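Local atomic coordinates of putative citrate lyase, alfa subunit (Streptococcus mutans, PDB entry 2HJ0), a protein that belongs to the citrate lyase alpha-subunit (CitF) family and folds around two mixed, largely parallel beta sheets flanked by helices. Residues K29-Q37 with A154-I162; P142-R153 with I493-G502. All coordinates share one frame; numbering follows the deposited sequence.

Contact 1 (K29-Q37 with A154-I162)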
loop_
_atom_site.group_PDB
_atom_site.type_symbol
_atom_site.label_atom_id
_atom_site.label_comp_id
_atom_site.label_asym_id
_atom_site.label_seq_id
_atom_site.Cartn_x
_atom_site.Cartn_y
_atom_site.Cartn_z
ATOM N N LYS A 29 -18.149 15.000 3.254
ATOM C CA LYS A 29 -17.215 15.832 4.014
ATOM C C LYS A 29 -16.082 15.032 4.653
ATOM O O LYS A 29 -16.138 13.810 4.732
ATOM C CB LYS A 29 -17.955 16.618 5.100
ATOM C CG LYS A 29 -17.935 18.128 4.875
ATOM C CD LYS A 29 -16.509 18.690 4.861
ATOM C CE LYS A 29 -15.835 18.546 6.230
ATOM N NZ LYS A 29 -14.548 19.297 6.327
ATOM N N SER A 30 -15.061 15.744 5.115
ATOM C CA SER A 30 -13.901 15.125 5.733
ATOM C C SER A 30 -14.255 14.158 6.861
ATOM O O SER A 30 -15.224 14.369 7.598
ATOM C CB SER A 30 -12.946 16.206 6.252
ATOM O OG SER A 30 -13.513 16.905 7.350
ATOM N N TYR A 31 -13.460 13.096 6.991
ATOM C CA TYR A 31 -13.672 12.087 8.029
ATOM C C TYR A 31 -12.348 11.530 8.547
ATOM O O TYR A 31 -11.315 11.666 7.900
ATOM C CB TYR A 31 -14.520 10.943 7.477
ATOM C CG TYR A 31 -13.821 10.105 6.435
ATOM C CD1 TYR A 31 -12.959 9.079 6.799
ATOM C CD2 TYR A 31 -14.008 10.355 5.082
ATOM C CE1 TYR A 31 -12.300 8.320 5.839
ATOM C CE2 TYR A 31 -13.359 9.607 4.114
ATOM C CZ TYR A 31 -12.504 8.589 4.493
ATOM O OH TYR A 31 -11.863 7.847 3.527
ATOM N N LYS A 32 -12.395 10.905 9.718
ATOM C CA LYS A 32 -11.215 10.304 10.317
ATOM C C LYS A 32 -11.153 8.853 9.873
ATOM O O LYS A 32 -11.998 8.036 10.253
ATOM C CB LYS A 32 -11.301 10.362 11.838
ATOM C CG LYS A 32 -10.426 11.414 12.472
ATOM C CD LYS A 32 -9.037 10.877 12.796
ATOM C CE LYS A 32 -9.077 9.841 13.918
ATOM N NZ LYS A 32 -9.789 8.578 13.542
ATOM N N GLU A 33 -10.162 8.538 9.048
ATOM C CA GLU A 33 -9.989 7.186 8.554
ATOM C C GLU A 33 -9.873 6.222 9.721
ATOM O O GLU A 33 -9.431 6.583 10.816
ATOM C CB GLU A 33 -8.738 7.103 7.682
ATOM C CG GLU A 33 -8.429 5.709 7.152
ATOM C CD GLU A 33 -7.148 5.666 6.341
ATOM O OE1 GLU A 33 -6.100 6.131 6.844
ATOM O OE2 GLU A 33 -7.186 5.164 5.202
ATOM N N SER A 34 -10.284 4.988 9.484
ATOM C CA SER A 34 -10.222 3.949 10.500
ATOM C C SER A 34 -8.764 3.603 10.833
ATOM O O SER A 34 -7.905 3.627 9.960
ATOM C CB SER A 34 -10.960 2.716 9.967
ATOM O OG SER A 34 -10.737 1.565 10.763
ATOM N N SER A 35 -8.479 3.314 12.096
ATOM C CA SER A 35 -7.126 2.912 12.494
ATOM C C SER A 35 -7.277 1.532 13.152
ATOM O O SER A 35 -8.302 1.240 13.775
ATOM C CB SER A 35 -6.504 3.908 13.485
ATOM O OG SER A 35 -7.202 3.916 14.721
ATOM N N ARG A 36 -6.253 0.697 13.025
ATOM C CA ARG A 36 -6.294 -0.650 13.566
ATOM C C ARG A 36 -5.461 -0.818 14.829
ATOM O O ARG A 36 -4.610 0.012 15.130
ATOM C CB ARG A 36 -5.817 -1.633 12.488
ATOM C CG ARG A 36 -4.503 -1.219 11.879
ATOM C CD ARG A 36 -4.174 -1.911 10.566
ATOM N NE ARG A 36 -2.905 -1.367 10.066
ATOM C CZ ARG A 36 -1.877 -2.093 9.633
ATOM N NH1 ARG A 36 -0.773 -1.482 9.217
ATOM N NH2 ARG A 36 -1.956 -3.418 9.613
ATOM N N GLN A 37 -5.740 -1.894 15.565
ATOM C CA GLN A 37 -5.026 -2.236 16.794
ATOM C C GLN A 37 -3.929 -3.232 16.444
ATOM O O GLN A 37 -4.165 -4.444 16.377
ATOM C CB GLN A 37 -5.979 -2.862 17.804
ATOM C CG GLN A 37 -6.681 -1.870 18.684
ATOM C CD GLN A 37 -5.842 -1.451 19.872
ATOM O OE1 GLN A 37 -6.202 -0.522 20.593
ATOM N NE2 GLN A 37 -4.722 -2.141 20.091
ATOM N N ALA A 154 -17.361 1.800 4.064
ATOM C CA ALA A 154 -17.664 1.445 5.455
ATOM C C ALA A 154 -16.423 1.093 6.265
ATOM O O ALA A 154 -16.234 1.614 7.365
ATOM C CB ALA A 154 -18.645 0.296 5.517
ATOM N N ILE A 155 -15.580 0.218 5.731
ATOM C CA ILE A 155 -14.387 -0.181 6.445
ATOM C C ILE A 155 -13.473 1.009 6.707
ATOM O O ILE A 155 -12.925 1.142 7.793
ATOM C CB ILE A 155 -13.639 -1.287 5.680
ATOM C CG1 ILE A 155 -14.559 -2.503 5.552
ATOM C CG2 ILE A 155 -12.339 -1.655 6.397
ATOM C CD1 ILE A 155 -13.966 -3.684 4.832
ATOM N N ALA A 156 -13.338 1.899 5.740
ATOM C CA ALA A 156 -12.468 3.048 5.923
ATOM C C ALA A 156 -13.048 4.108 6.855
ATOM O O ALA A 156 -12.308 4.787 7.558
ATOM C CB ALA A 156 -12.147 3.661 4.573
ATOM N N THR A 157 -14.367 4.250 6.845
ATOM C CA THR A 157 -15.064 5.216 7.686
ATOM C C THR A 157 -15.145 4.710 9.117
ATOM O O THR A 157 -15.481 5.451 10.038
ATOM C CB THR A 157 -16.480 5.431 7.185
ATOM O OG1 THR A 157 -16.424 5.863 5.827
ATOM C CG2 THR A 157 -17.189 6.494 8.013
ATOM N N ASP A 158 -14.832 3.434 9.282
ATOM C CA ASP A 158 -14.865 2.761 10.572
ATOM C C ASP A 158 -16.284 2.542 11.082
ATOM O O ASP A 158 -16.475 2.207 12.249
ATOM C CB ASP A 158 -14.062 3.525 11.636
ATOM C CG ASP A 158 -13.540 2.608 12.752
ATOM O OD1 ASP A 158 -12.915 3.117 13.710
ATOM O OD2 ASP A 158 -13.743 1.378 12.666
ATOM N N ASP A 159 -17.292 2.719 10.243
ATOM C CA ASP A 159 -18.615 2.474 10.763
ATOM C C ASP A 159 -18.819 0.971 10.754
ATOM O O ASP A 159 -19.928 0.475 10.899
ATOM C CB ASP A 159 -19.685 3.226 9.965
ATOM C CG ASP A 159 -19.608 2.953 8.511
ATOM O OD1 ASP A 159 -20.171 3.752 7.721
ATOM O OD2 ASP A 159 -18.981 1.929 8.162
ATOM N N ILE A 160 -17.701 0.265 10.615
ATOM C CA ILE A 160 -17.636 -1.192 10.624
ATOM C C ILE A 160 -16.156 -1.476 10.909
ATOM O O ILE A 160 -15.290 -0.758 10.416
ATOM C CB ILE A 160 -18.026 -1.770 9.265
ATOM C CG1 ILE A 160 -17.813 -3.282 9.243
ATOM C CG2 ILE A 160 -17.192 -1.131 8.195
ATOM C CD1 ILE A 160 -17.952 -3.886 7.872
ATOM N N HIS A 161 -15.853 -2.506 11.698
ATOM C CA HIS A 161 -14.456 -2.790 12.031
ATOM C C HIS A 161 -14.157 -4.283 12.108
ATOM O O HIS A 161 -14.767 -5.016 12.893
ATOM C CB HIS A 161 -14.121 -2.109 13.357
ATOM C CG HIS A 161 -12.673 -1.790 13.530
ATOM N ND1 HIS A 161 -11.766 -2.689 14.043
ATOM C CD2 HIS A 161 -11.970 -0.664 13.250
ATOM C CE1 HIS A 161 -10.567 -2.134 14.071
ATOM N NE2 HIS A 161 -10.664 -0.905 13.596
ATOM N N ILE A 162 -13.195 -4.729 11.310
ATOM C CA ILE A 162 -12.852 -6.138 11.275
ATOM C C ILE A 162 -11.896 -6.556 12.374
ATOM O O ILE A 162 -10.807 -6.005 12.505
ATOM C CB ILE A 162 -12.242 -6.513 9.917
ATOM C CG1 ILE A 162 -13.169 -6.051 8.794
ATOM C CG2 ILE A 162 -12.048 -8.021 9.826
ATOM C CD1 ILE A 162 -12.567 -6.208 7.401
HETATM O O HOH W 1 -15.415 8.610 10.667
#

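Contact 2 (P142-R153 with I493-G502)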
loop_
_atom_site.group_PDB
_atom_site.type_symbol
_atom_site.label_atom_id
_atom_site.label_comp_id
_atom_site.label_asym_id
_atom_site.label_seq_id
_atom_site.Cartn_x
_atom_site.Cartn_y
_atom_site.Cartn_z
ATOM N N PRO A 142 -31.096 -8.577 9.767
ATOM C CA PRO A 142 -31.094 -8.400 8.308
ATOM C C PRO A 142 -29.677 -8.424 7.736
ATOM O O PRO A 142 -28.744 -7.884 8.341
ATOM C CB PRO A 142 -31.741 -7.019 8.108
ATOM C CG PRO A 142 -32.471 -6.754 9.387
ATOM C CD PRO A 142 -31.556 -7.352 10.438
ATOM N N VAL A 143 -29.514 -9.047 6.577
ATOM C CA VAL A 143 -28.210 -9.083 5.932
ATOM C C VAL A 143 -27.971 -7.674 5.405
ATOM O O VAL A 143 -28.870 -7.085 4.807
ATOM C CB VAL A 143 -28.200 -10.061 4.741
ATOM C CG1 VAL A 143 -26.872 -9.962 4.003
ATOM C CG2 VAL A 143 -28.442 -11.480 5.225
ATOM N N ILE A 144 -26.790 -7.113 5.640
ATOM C CA ILE A 144 -26.494 -5.765 5.140
ATOM C C ILE A 144 -25.773 -5.859 3.795
ATOM O O ILE A 144 -24.633 -6.312 3.718
ATOM C CB ILE A 144 -25.576 -4.972 6.098
ATOM C CG1 ILE A 144 -26.255 -4.792 7.460
ATOM C CG2 ILE A 144 -25.248 -3.606 5.491
ATOM C CD1 ILE A 144 -27.549 -4.023 7.402
ATOM N N ILE A 145 -26.421 -5.439 2.726
ATOM C CA ILE A 145 -25.749 -5.517 1.447
ATOM C C ILE A 145 -25.142 -4.184 1.086
ATOM O O ILE A 145 -25.788 -3.144 1.192
ATOM C CB ILE A 145 -26.702 -5.959 0.345
ATOM C CG1 ILE A 145 -26.915 -7.464 0.451
ATOM C CG2 ILE A 145 -26.137 -5.603 -1.013
ATOM C CD1 ILE A 145 -28.068 -7.921 -0.316
ATOM N N ARG A 146 -23.883 -4.225 0.675
ATOM C CA ARG A 146 -23.165 -3.025 0.280
ATOM C C ARG A 146 -22.477 -3.282 -1.063
ATOM O O ARG A 146 -22.125 -4.415 -1.365
ATOM C CB ARG A 146 -22.094 -2.690 1.314
ATOM C CG ARG A 146 -22.570 -2.502 2.736
ATOM C CD ARG A 146 -21.431 -1.880 3.551
ATOM N NE ARG A 146 -21.901 -1.251 4.772
ATOM C CZ ARG A 146 -22.093 -1.892 5.919
ATOM N NH1 ARG A 146 -22.544 -1.229 6.966
ATOM N NH2 ARG A 146 -21.811 -3.182 6.032
ATOM N N SER A 147 -22.279 -2.231 -1.857
ATOM C CA SER A 147 -21.596 -2.346 -3.138
ATOM C C SER A 147 -20.109 -2.526 -2.827
ATOM O O SER A 147 -19.686 -2.322 -1.682
ATOM C CB SER A 147 -21.801 -1.074 -3.969
ATOM O OG SER A 147 -21.152 0.049 -3.383
ATOM N N HIS A 148 -19.304 -2.911 -3.819
ATOM C CA HIS A 148 -17.869 -3.064 -3.551
ATOM C C HIS A 148 -17.316 -1.754 -2.977
ATOM O O HIS A 148 -16.501 -1.779 -2.057
ATOM C CB HIS A 148 -17.094 -3.455 -4.816
ATOM C CG HIS A 148 -17.440 -4.813 -5.333
ATOM N ND1 HIS A 148 -17.680 -5.884 -4.498
ATOM C CD2 HIS A 148 -17.579 -5.280 -6.596
ATOM C CE1 HIS A 148 -17.956 -6.951 -5.227
ATOM N NE2 HIS A 148 -17.902 -6.612 -6.503
ATOM N N GLY A 149 -17.766 -0.625 -3.519
ATOM C CA GLY A 149 -17.319 0.654 -3.010
ATOM C C GLY A 149 -17.871 0.908 -1.610
ATOM O O GLY A 149 -17.166 1.405 -0.727
ATOM N N GLY A 150 -19.142 0.563 -1.399
ATOM C CA GLY A 150 -19.752 0.757 -0.093
ATOM C C GLY A 150 -19.015 0.027 1.016
ATOM O O GLY A 150 -18.847 0.543 2.124
ATOM N N ARG A 151 -18.583 -1.195 0.718
ATOM C CA ARG A 151 -17.856 -1.995 1.689
ATOM C C ARG A 151 -16.529 -1.312 1.992
ATOM O O ARG A 151 -16.107 -1.201 3.149
ATOM C CB ARG A 151 -17.601 -3.394 1.132
ATOM C CG ARG A 151 -16.788 -4.289 2.055
ATOM C CD ARG A 151 -16.586 -5.647 1.430
ATOM N NE ARG A 151 -16.111 -6.620 2.397
ATOM C CZ ARG A 151 -14.855 -6.718 2.807
ATOM N NH1 ARG A 151 -13.924 -5.898 2.328
ATOM N NH2 ARG A 151 -14.533 -7.639 3.704
ATOM N N ALA A 152 -15.862 -0.858 0.939
ATOM C CA ALA A 152 -14.600 -0.175 1.122
ATOM C C ALA A 152 -14.864 1.113 1.911
ATOM O O ALA A 152 -14.111 1.437 2.817
ATOM C CB ALA A 152 -13.964 0.128 -0.236
ATOM N N ARG A 153 -15.935 1.834 1.580
ATOM C CA ARG A 153 -16.254 3.064 2.295
ATOM C C ARG A 153 -16.495 2.771 3.775
ATOM O O ARG A 153 -15.902 3.413 4.640
ATOM C CB ARG A 153 -17.496 3.738 1.723
ATOM C CG ARG A 153 -17.841 5.059 2.421
ATOM C CD ARG A 153 -19.339 5.176 2.713
ATOM N NE ARG A 153 -19.777 4.242 3.749
ATOM C CZ ARG A 153 -20.757 3.356 3.593
ATOM N NH1 ARG A 153 -21.399 3.280 2.439
ATOM N NH2 ARG A 153 -21.101 2.549 4.587
ATOM N N ILE A 493 -38.029 -8.147 7.490
ATOM C CA ILE A 493 -37.028 -7.536 6.641
ATOM C C ILE A 493 -35.823 -8.470 6.596
ATOM O O ILE A 493 -35.014 -8.510 7.525
ATOM C CB ILE A 493 -36.584 -6.184 7.185
ATOM C CG1 ILE A 493 -37.801 -5.288 7.408
ATOM C CG2 ILE A 493 -35.603 -5.554 6.222
ATOM C CD1 ILE A 493 -38.589 -4.987 6.156
ATOM N N VAL A 494 -35.727 -9.233 5.516
ATOM C CA VAL A 494 -34.649 -10.191 5.313
ATOM C C VAL A 494 -33.260 -9.564 5.152
ATOM O O VAL A 494 -32.250 -10.170 5.522
ATOM C CB VAL A 494 -34.971 -11.057 4.082
ATOM C CG1 VAL A 494 -33.712 -11.365 3.290
ATOM C CG2 VAL A 494 -35.643 -12.335 4.540
ATOM N N ALA A 495 -33.216 -8.350 4.609
ATOM C CA ALA A 495 -31.953 -7.649 4.389
ATOM C C ALA A 495 -32.135 -6.162 4.061
ATOM O O ALA A 495 -33.169 -5.744 3.552
ATOM C CB ALA A 495 -31.193 -8.332 3.259
ATOM N N LEU A 496 -31.117 -5.370 4.353
ATOM C CA LEU A 496 -31.154 -3.954 4.049
ATOM C C LEU A 496 -30.182 -3.683 2.891
ATOM O O LEU A 496 -29.096 -4.273 2.825
ATOM C CB LEU A 496 -30.731 -3.153 5.285
ATOM C CG LEU A 496 -31.515 -3.411 6.597
ATOM C CD1 LEU A 496 -30.919 -2.595 7.738
ATOM C CD2 LEU A 496 -32.984 -3.047 6.412
ATOM N N ILE A 497 -30.559 -2.825 1.955
ATOM C CA ILE A 497 -29.632 -2.506 0.869
ATOM C C ILE A 497 -29.084 -1.114 1.151
ATOM O O ILE A 497 -29.815 -0.124 1.109
ATOM C CB ILE A 497 -30.318 -2.529 -0.544
ATOM C CG1 ILE A 497 -30.487 -3.975 -1.037
ATOM C CG2 ILE A 497 -29.453 -1.806 -1.560
ATOM C CD1 ILE A 497 -31.340 -4.848 -0.143
ATOM N N GLU A 498 -27.794 -1.055 1.469
ATOM C CA GLU A 498 -27.136 0.210 1.743
ATOM C C GLU A 498 -26.499 0.734 0.458
ATOM O O GLU A 498 -25.726 0.034 -0.181
ATOM C CB GLU A 498 -26.044 0.048 2.805
ATOM C CG GLU A 498 -25.228 1.328 2.996
ATOM C CD GLU A 498 -23.886 1.094 3.666
ATOM O OE1 GLU A 498 -23.828 1.042 4.914
ATOM O OE2 GLU A 498 -22.882 0.951 2.937
ATOM N N TYR A 499 -26.844 1.959 0.080
ATOM C CA TYR A 499 -26.289 2.595 -1.110
ATOM C C TYR A 499 -24.814 2.904 -0.864
ATOM O O TYR A 499 -24.380 3.042 0.287
ATOM C CB TYR A 499 -27.018 3.906 -1.400
ATOM C CG TYR A 499 -26.666 4.531 -2.731
ATOM C CD1 TYR A 499 -26.956 3.870 -3.921
ATOM C CD2 TYR A 499 -26.060 5.792 -2.807
ATOM C CE1 TYR A 499 -26.660 4.434 -5.152
ATOM C CE2 TYR A 499 -25.759 6.369 -4.045
ATOM C CZ TYR A 499 -26.066 5.673 -5.212
ATOM O OH TYR A 499 -25.777 6.207 -6.444
ATOM N N ARG A 500 -24.054 3.043 -1.943
ATOM C CA ARG A 500 -22.631 3.324 -1.830
ATOM C C ARG A 500 -22.279 4.436 -0.833
ATOM O O ARG A 500 -21.234 4.376 -0.181
ATOM C CB ARG A 500 -22.043 3.661 -3.214
ATOM C CG ARG A 500 -22.578 4.938 -3.850
ATOM C CD ARG A 500 -21.864 5.250 -5.165
ATOM N NE ARG A 500 -20.438 4.880 -5.073
ATOM C CZ ARG A 500 -19.454 5.455 -5.759
ATOM N NH1 ARG A 500 -19.720 6.447 -6.611
ATOM N NH2 ARG A 500 -18.209 5.043 -5.574
ATOM N N ASP A 501 -23.143 5.442 -0.704
ATOM C CA ASP A 501 -22.866 6.552 0.209
ATOM C C ASP A 501 -23.149 6.247 1.678
ATOM O O ASP A 501 -22.861 7.064 2.552
ATOM C CB ASP A 501 -23.626 7.810 -0.223
ATOM C CG ASP A 501 -25.119 7.637 -0.162
ATOM O OD1 ASP A 501 -25.576 6.526 0.203
ATOM O OD2 ASP A 501 -25.841 8.618 -0.482
ATOM N N GLY A 502 -23.708 5.071 1.952
ATOM C CA GLY A 502 -23.977 4.692 3.331
ATOM C C GLY A 502 -25.407 4.776 3.832
ATOM O O GLY A 502 -25.702 4.352 4.949
#

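Contact 1 (K29-Q37 with A154-I162)
Ser34 of the extended segment 29-37 lies across the C-terminal end of helix 148-157, a worked example of how a helix terminus is closed by a chain from elsewhere in the fold. The helix end is consistent with a Schellman motif: Asp158 has positive phi, and weak bonds run from Asp159 N to Ala154 O and from Asp158 N to Ile155 O. Ala156 O points out of the last turn and accepts from Ser34 N at 2.8 Å, with the donor tilted 24° from the carbonyl plane. Glu33 CA adds a CA-H...O contact to the same oxygen at 3.5 Å.

The side chain of Ser34 follows that bond into the helix end. Its CB rests 3.3 Å from Ile155 O and 3.6 Å from the CB of Asp158. With OG anti to the backbone N (chi1 168°), the hydroxyl is carried toward His161 CD2 and Asp158 OD2, each 3.6 Å from OG and neither hydrogen-bonded to it. Alongside Ser34, the Tyr31 ring approaches Ala156 O obliquely and sends its hydroxyl to Leu358 O. A water donates to Thr157 O and, weakly, to Lys32 O. Beyond the contact, segment 29-37 forms part of the dimer interface: Tyr31, Lys32 and Gln37 join an antiparallel ladder with the second subunit, while Glu33 and Arg36 exchange salt bridges with Arg36 and Glu33 of that subunit; Glu33 OE2 also hydrogen-bonds Tyr199 OH. At the far end of the contact, His161 NE2 donates to Ser35 O at 3.2 Å, the oxygen lying in the ring plane and the nitrogen above the carbonyl plane.

Contact 2 (P142-R153 with I493-G502)
Glu498, at the end of strand 493-498, turns its carboxylate toward Arg146 and Arg153, while the strand itself runs parallel to strand 143-145. Four backbone bonds join them: Val143 N and Ile145 N donate to Val494 O and Leu496 O, and Leu496 N and Glu498 N return bonds to Val143 O and Ile145 O. A classic beta bulge at Val494 and Ala495, facing Val508, disturbs the start of strand 493-498.

The dense part lies where the strands give way to helix 148-157. Arg153, bent at chi2 and chi3 (69° at the latter), meets the carboxylate end-on from above its plane, NH1 standing 2.8 Å from Glu498 OE2 and NH2 3.1 Å from OE1. NH1 also donates to Arg500 O at 2.8 Å. Arg146 NE adds a weak bond to Glu498 OE1 at 3.0 Å.

At the other end, where Pro142 and Ile144 are partly exposed, apolar contacts supplement the ladder: Ile144 CD1 touches Leu496 CD1 at 3.7 Å, Pro142 CB meets Leu496 CG at 3.9 Å, and Tyr14 packs on Pro142 and Leu496.

Two guanidinium groups thus share one buried carboxylate, which fixes its rotation and joins the strand end to them by charge, a hydrogen bond to Arg500 O adding the turn.

Overall arrangement
Contacts 1 and 2 make use of the same helix, 148-157. Contact 2 takes it from Ser147, the N-cap, whose OG accepts from Gly150 N, as far as Arg153, and contact 1 takes over from Ala154 to the C-terminal end. Their centres are about 15 Å apart and lie on the same side of the chain's centre, contact 2 at about 11 Å from it and contact 1 at about 20 Å, next to the second subunit. They meet directly where Ala154 CB packs 3.7 Å from Arg146 NE, and where Asp159 OD1 makes a long, weak ion pair with Arg153 NH2. One helix therefore connects the dimer-facing segment 29-37 to the parallel sheet that strand 493-498 joins.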